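Local coordinates for tudor domain-containing protein 1 (Mus musculus, PDB 4B9W) that acts in the piRNA pathway that represses transposable elements during spermatogenesis, binding arginine-methylated Piwi proteins through extended Tudor domains, the third of which is seen here, at residues Met129-Val134 / Asn170-Glu175; Val11-Asp16 / Cys34-Asp39. All coordinates share one frame; numbering follows the deposited sequence.

Contact 1 (Met129-Val134 / Asn170-Glu175)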
loop_
_atom_site.group_PDB
_atom_site.type_symbol
_atom_site.label_atom_id
_atom_site.label_comp_id
_atom_site.label_asym_id
_atom_site.label_seq_id
_atom_site.Cartn_x
_atom_site.Cartn_y
_atom_site.Cartn_z
ATOM N N MET A 129 2.739 13.782 7.897
ATOM C CA MET A 129 3.844 12.975 8.386
ATOM C C MET A 129 3.335 11.633 8.856
ATOM O O MET A 129 2.508 11.592 9.780
ATOM C CB MET A 129 4.513 13.712 9.553
ATOM C CG MET A 129 5.141 15.039 9.147
ATOM S SD MET A 129 6.343 14.806 7.808
ATOM C CE MET A 129 7.309 13.429 8.465
ATOM N N GLN A 130 3.815 10.546 8.252
ATOM C CA GLN A 130 3.366 9.214 8.693
ATOM C C GLN A 130 3.917 8.929 10.077
ATOM O O GLN A 130 5.101 9.152 10.306
ATOM C CB GLN A 130 3.816 8.100 7.731
ATOM C CG GLN A 130 3.246 6.744 8.115
ATOM C CD GLN A 130 3.651 5.635 7.160
ATOM O OE1 GLN A 130 4.540 5.807 6.323
ATOM N NE2 GLN A 130 3.013 4.480 7.298
ATOM N N CYS A 131 3.061 8.443 10.980
ATOM C CA CYS A 131 3.443 8.111 12.338
ATOM C C CYS A 131 3.013 6.703 12.697
ATOM O O CYS A 131 2.268 6.089 11.973
ATOM C CB CYS A 131 2.809 9.059 13.345
ATOM S SG CYS A 131 3.154 10.793 13.043
ATOM N N TRP A 132 3.545 6.195 13.803
ATOM C CA TRP A 132 3.028 4.981 14.459
ATOM C C TRP A 132 3.257 5.143 15.912
ATOM O O TRP A 132 4.151 5.848 16.289
ATOM C CB TRP A 132 3.706 3.717 13.959
ATOM C CG TRP A 132 5.205 3.781 13.878
ATOM C CD1 TRP A 132 6.143 3.427 14.854
ATOM C CD2 TRP A 132 5.994 4.205 12.721
ATOM N NE1 TRP A 132 7.422 3.613 14.378
ATOM C CE2 TRP A 132 7.394 4.085 13.111
ATOM C CE3 TRP A 132 5.682 4.659 11.435
ATOM C CZ2 TRP A 132 8.419 4.420 12.250
ATOM C CZ3 TRP A 132 6.730 4.983 10.564
ATOM C CH2 TRP A 132 8.066 4.867 10.966
ATOM N N LEU A 133 2.440 4.530 16.754
ATOM C CA LEU A 133 2.670 4.590 18.195
ATOM C C LEU A 133 3.798 3.624 18.533
ATOM O O LEU A 133 3.863 2.543 17.987
ATOM C CB LEU A 133 1.417 4.192 18.987
ATOM C CG LEU A 133 0.205 5.139 18.930
ATOM C CD1 LEU A 133 -0.906 4.583 19.809
ATOM C CD2 LEU A 133 0.573 6.541 19.356
ATOM N N VAL A 134 4.701 4.016 19.421
ATOM C CA VAL A 134 5.774 3.102 19.790
ATOM C C VAL A 134 5.318 2.172 20.916
ATOM O O VAL A 134 4.335 2.444 21.615
ATOM C CB VAL A 134 7.065 3.831 20.178
ATOM C CG1 VAL A 134 7.609 4.588 18.971
ATOM C CG2 VAL A 134 6.831 4.737 21.381
ATOM N N ASN A 170 10.784 6.586 6.035
ATOM C CA ASN A 170 9.359 6.657 5.667
ATOM C C ASN A 170 8.396 7.297 6.714
ATOM O O ASN A 170 7.200 7.425 6.444
ATOM C CB ASN A 170 8.861 5.253 5.237
ATOM C CG ASN A 170 8.583 4.329 6.414
ATOM O OD1 ASN A 170 8.186 4.765 7.495
ATOM N ND2 ASN A 170 8.761 3.036 6.196
ATOM N N GLY A 171 8.897 7.685 7.892
ATOM C CA GLY A 171 8.035 8.283 8.934
ATOM C C GLY A 171 8.623 8.335 10.333
ATOM O O GLY A 171 9.827 8.242 10.490
ATOM N N VAL A 172 7.766 8.496 11.346
ATOM C CA VAL A 172 8.196 8.599 12.739
ATOM C C VAL A 172 7.345 7.781 13.742
ATOM O O VAL A 172 6.109 7.776 13.682
ATOM C CB VAL A 172 8.260 10.088 13.202
ATOM C CG1 VAL A 172 9.085 10.931 12.238
ATOM C CG2 VAL A 172 6.880 10.696 13.361
ATOM N N GLY A 173 8.031 7.091 14.660
ATOM C CA GLY A 173 7.399 6.420 15.794
ATOM C C GLY A 173 7.266 7.420 16.938
ATOM O O GLY A 173 8.248 8.047 17.336
ATOM N N VAL A 174 6.059 7.584 17.461
ATOM C CA VAL A 174 5.783 8.611 18.471
ATOM C C VAL A 174 5.110 8.037 19.700
ATOM O O VAL A 174 4.452 6.991 19.645
ATOM C CB VAL A 174 4.855 9.729 17.932
ATOM C CG1 VAL A 174 5.527 10.489 16.798
ATOM C CG2 VAL A 174 3.513 9.137 17.490
ATOM N N GLU A 175 5.312 8.733 20.815
ATOM C CA GLU A 175 4.514 8.578 22.013
ATOM C C GLU A 175 3.576 9.783 22.033
ATOM O O GLU A 175 4.028 10.934 21.866
ATOM C CB GLU A 175 5.448 8.564 23.228
ATOM C CG GLU A 175 4.793 8.323 24.571
ATOM C CD GLU A 175 5.629 8.884 25.726
ATOM O OE1 GLU A 175 5.886 10.129 25.784
ATOM O OE2 GLU A 175 6.021 8.076 26.591
#
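W132 lays its indole across the backbone of V172 and G173 because chi1 of 47° sets CG between its own N and carbonyl carbon, the crowded position, and chi2 of 91° turns the ring plane. One face of the indole then rests on the neighbouring strand: V172 O lies over the ring centre, 3.7 Å above the plane, while G173 N sits nearer the rim. G173 CA makes a CH-pi contact with the five-membered ring, 3.4 Å from its centroid. With no side chain on G173, the indole can come this close, and V134 CG1 lies 3.5 Å from G173 C. At the far end of the ring N170 OD1 approaches the edge, 3.4 Å from W132 CZ3, with the amide plane steeply turned against the indole. NE1 is hydrogen-bonded to E166, on the strand beyond 171-178.

Four backbone bonds join 129-134 to 171-175: V172 N to Q130 O, W132 N to V172 O, V174 N to W132 O at 2.8 Å, and V134 N to V174 O. The third is nearly straight at 168°. On the face away from W132 the contacts are apolar, C131 SG meeting V172 CG2 at 3.7 Å and C131 CB lying 4.2 Å from V174 CG2. V172 also packs on F13. W132 bonds through its N and O to V172 and V174, the residues flanking its partner G173, as in a parallel beta ladder; this one joins two strands of the mixed sheet in the staphylococcal-nuclease-like part of an extended Tudor domain.

Contact 2 (Val11-Asp16 / Cys34-Asp39)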
loop_
_atom_site.group_PDB
_atom_site.type_symbol
_atom_site.label_atom_id
_atom_site.label_comp_id
_atom_site.label_asym_id
_atom_site.label_seq_id
_atom_site.Cartn_x
_atom_site.Cartn_y
_atom_site.Cartn_z
ATOM N N VAL A 11 8.672 17.354 6.625
ATOM C CA VAL A 11 8.947 18.027 7.878
ATOM C C VAL A 11 10.049 17.216 8.542
ATOM O O VAL A 11 10.073 15.987 8.440
ATOM C CB VAL A 11 7.708 18.102 8.809
ATOM C CG1 VAL A 11 8.060 18.787 10.124
ATOM C CG2 VAL A 11 6.580 18.842 8.117
ATOM N N GLU A 12 10.971 17.916 9.193
ATOM C CA GLU A 12 12.140 17.286 9.793
ATOM C C GLU A 12 12.111 17.428 11.307
ATOM O O GLU A 12 11.634 18.447 11.830
ATOM C CB GLU A 12 13.418 17.901 9.208
ATOM C CG GLU A 12 13.625 17.609 7.720
ATOM C CD GLU A 12 13.845 16.139 7.444
ATOM O OE1 GLU A 12 13.929 15.377 8.429
ATOM O OE2 GLU A 12 13.954 15.728 6.260
ATOM N N PHE A 13 12.636 16.398 11.984
ATOM C CA PHE A 13 12.643 16.303 13.449
ATOM C C PHE A 13 13.997 15.950 14.054
ATOM O O PHE A 13 14.866 15.366 13.401
ATOM C CB PHE A 13 11.656 15.206 13.914
ATOM C CG PHE A 13 10.267 15.389 13.397
ATOM C CD1 PHE A 13 9.369 16.225 14.061
ATOM C CD2 PHE A 13 9.868 14.778 12.224
ATOM C CE1 PHE A 13 8.096 16.427 13.569
ATOM C CE2 PHE A 13 8.585 14.969 11.735
ATOM C CZ PHE A 13 7.704 15.792 12.401
ATOM N N THR A 14 14.136 16.247 15.345
ATOM C CA THR A 14 15.217 15.688 16.139
ATOM C C THR A 14 14.685 14.600 17.098
ATOM O O THR A 14 13.530 14.645 17.558
ATOM C CB THR A 14 15.967 16.772 16.916
ATOM O OG1 THR A 14 15.068 17.380 17.835
ATOM C CG2 THR A 14 16.559 17.841 15.955
ATOM N N VAL A 15 15.550 13.633 17.401
ATOM C CA VAL A 15 15.170 12.529 18.268
ATOM C C VAL A 15 14.818 13.121 19.633
ATOM O O VAL A 15 15.490 14.032 20.107
ATOM C CB VAL A 15 16.282 11.461 18.349
ATOM C CG1 VAL A 15 15.910 10.354 19.319
ATOM C CG2 VAL A 15 16.558 10.888 16.958
ATOM N N ASP A 16 13.712 12.640 20.201
ATOM C CA ASP A 16 13.110 13.157 21.444
ATOM C C ASP A 16 12.529 14.564 21.400
ATOM O O ASP A 16 12.142 15.095 22.445
ATOM C CB ASP A 16 14.062 13.034 22.634
ATOM C CG ASP A 16 14.173 11.624 23.127
ATOM O OD1 ASP A 16 13.231 10.825 22.888
ATOM O OD2 ASP A 16 15.205 11.310 23.762
ATOM N N CYS A 34 -0.084 12.913 10.915
ATOM C CA CYS A 34 -0.240 14.082 11.774
ATOM C C CYS A 34 0.255 15.336 11.091
ATOM O O CYS A 34 1.218 15.299 10.326
ATOM C CB CYS A 34 0.553 13.918 13.075
ATOM S SG CYS A 34 -0.050 12.655 14.226
ATOM N N HIS A 35 -0.422 16.443 11.376
ATOM C CA HIS A 35 0.167 17.748 11.232
ATOM C C HIS A 35 0.897 18.078 12.509
ATOM O O HIS A 35 0.309 18.033 13.597
ATOM C CB HIS A 35 -0.893 18.790 10.976
ATOM C CG HIS A 35 -1.583 18.641 9.655
ATOM N ND1 HIS A 35 -2.891 18.941 9.480
ATOM C CD2 HIS A 35 -1.109 18.208 8.433
ATOM C CE1 HIS A 35 -3.233 18.721 8.204
ATOM N NE2 HIS A 35 -2.139 18.261 7.556
ATOM N N PHE A 36 2.190 18.386 12.380
ATOM C CA PHE A 36 3.017 18.840 13.491
ATOM C C PHE A 36 2.962 20.376 13.581
ATOM O O PHE A 36 3.263 21.092 12.607
ATOM C CB PHE A 36 4.434 18.284 13.346
ATOM C CG PHE A 36 4.517 16.799 13.615
ATOM C CD1 PHE A 36 4.000 15.885 12.722
ATOM C CD2 PHE A 36 5.079 16.325 14.787
ATOM C CE1 PHE A 36 4.082 14.524 12.965
ATOM C CE2 PHE A 36 5.162 14.964 15.053
ATOM C CZ PHE A 36 4.659 14.061 14.146
ATOM N N LEU A 37 2.499 20.875 14.721
ATOM C CA LEU A 37 2.189 22.293 14.863
ATOM C C LEU A 37 3.426 23.040 15.317
ATOM O O LEU A 37 3.569 23.410 16.495
ATOM C CB LEU A 37 1.014 22.521 15.824
ATOM C CG LEU A 37 -0.260 21.694 15.625
ATOM C CD1 LEU A 37 -1.266 22.008 16.732
ATOM C CD2 LEU A 37 -0.879 21.907 14.253
ATOM N N LYS A 38 4.350 23.210 14.379
ATOM C CA LYS A 38 5.550 24.005 14.598
ATOM C C LYS A 38 5.819 24.852 13.358
ATOM O O LYS A 38 5.199 24.649 12.308
ATOM C CB LYS A 38 6.755 23.124 14.952
ATOM C CG LYS A 38 7.133 22.041 13.954
ATOM C CD LYS A 38 8.472 21.412 14.343
ATOM C CE LYS A 38 9.036 20.546 13.218
ATOM N NZ LYS A 38 10.454 20.144 13.454
ATOM N N ASP A 39 6.711 25.822 13.501
ATOM C CA ASP A 39 7.137 26.662 12.381
ATOM C C ASP A 39 5.976 27.273 11.581
ATOM O O ASP A 39 6.103 27.451 10.371
ATOM C CB ASP A 39 8.034 25.836 11.442
ATOM C CG ASP A 39 9.249 25.259 12.152
ATOM O OD1 ASP A 39 9.817 25.979 13.002
ATOM O OD2 ASP A 39 9.633 24.095 11.872
#
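F13 and K38 belong to chain segments that meet without pairing as strands: 11-16 is an irregular loop leading to strand 18-26, and 34-39 continues strand 31-36 into an inverse gamma turn centred on L37. The nearest CA atoms, those of V11 and F36, are 8.2 Å apart, so the contact is made by side chains reaching across, one of them to a backbone carbonyl. The loop thereby lies against the mixed beta sheet of the extended Tudor domain, in its staphylococcal-nuclease-like part.

The hydrophobic half of the contact is an edge-to-face pair of phenylalanines. F13 has CG anti to its carbonyl carbon (chi1 -55°), and its ring presents CZ and CE1 to one face of F36. CZ stands over the centre of that ring, 3.4 Å above the plane, and F13 CE1 comes to 3.3 Å from F36 CD2. The centroids are 4.5 Å apart, with the planes inclined at 60°. M129 and C131 of strand 129-133 also pack on F36, and V19 and V21 of strand 18-26 touch it as well, so F13 covers one face of a buried F36 that packs among the side chains of those two strands.

Beside the rings, K38 reaches across with its chain extended beyond CG. V11 and K38 come together tip to tip, the methyl CG1 of V11 lying 3.7 Å from CE of K38. The ammonium group is shared between the loop's backbone and a carboxylate, for E17 forms a salt bridge with it. Its other bond ends on a main-chain carbonyl: K38 NZ donates to E12 O at 2.6 Å, nearly in line with the C=O bond.

In the fold
Contacts 1 and 2 lie side by side, their centres 11 Å apart, because strands 129-133 and 31-36 are antiparallel neighbours in one mixed sheet. M129 makes most of the links between them: its O is 3.1 Å from C34 N, probably a hydrogen bond, its CB packs 3.5 Å from F36 CE1, and its SD lies 3.6 Å from V11 N. C131 adds another, with SG 3.8 Å from F36 CZ. Both segments of contact 2 come earlier in the sequence than those of contact 1. Both contacts lie at the mixed sheet, apart from the antiparallel sheet built within 71-116, probably the Tudor core that in this family carries the aromatic cage for methylarginine.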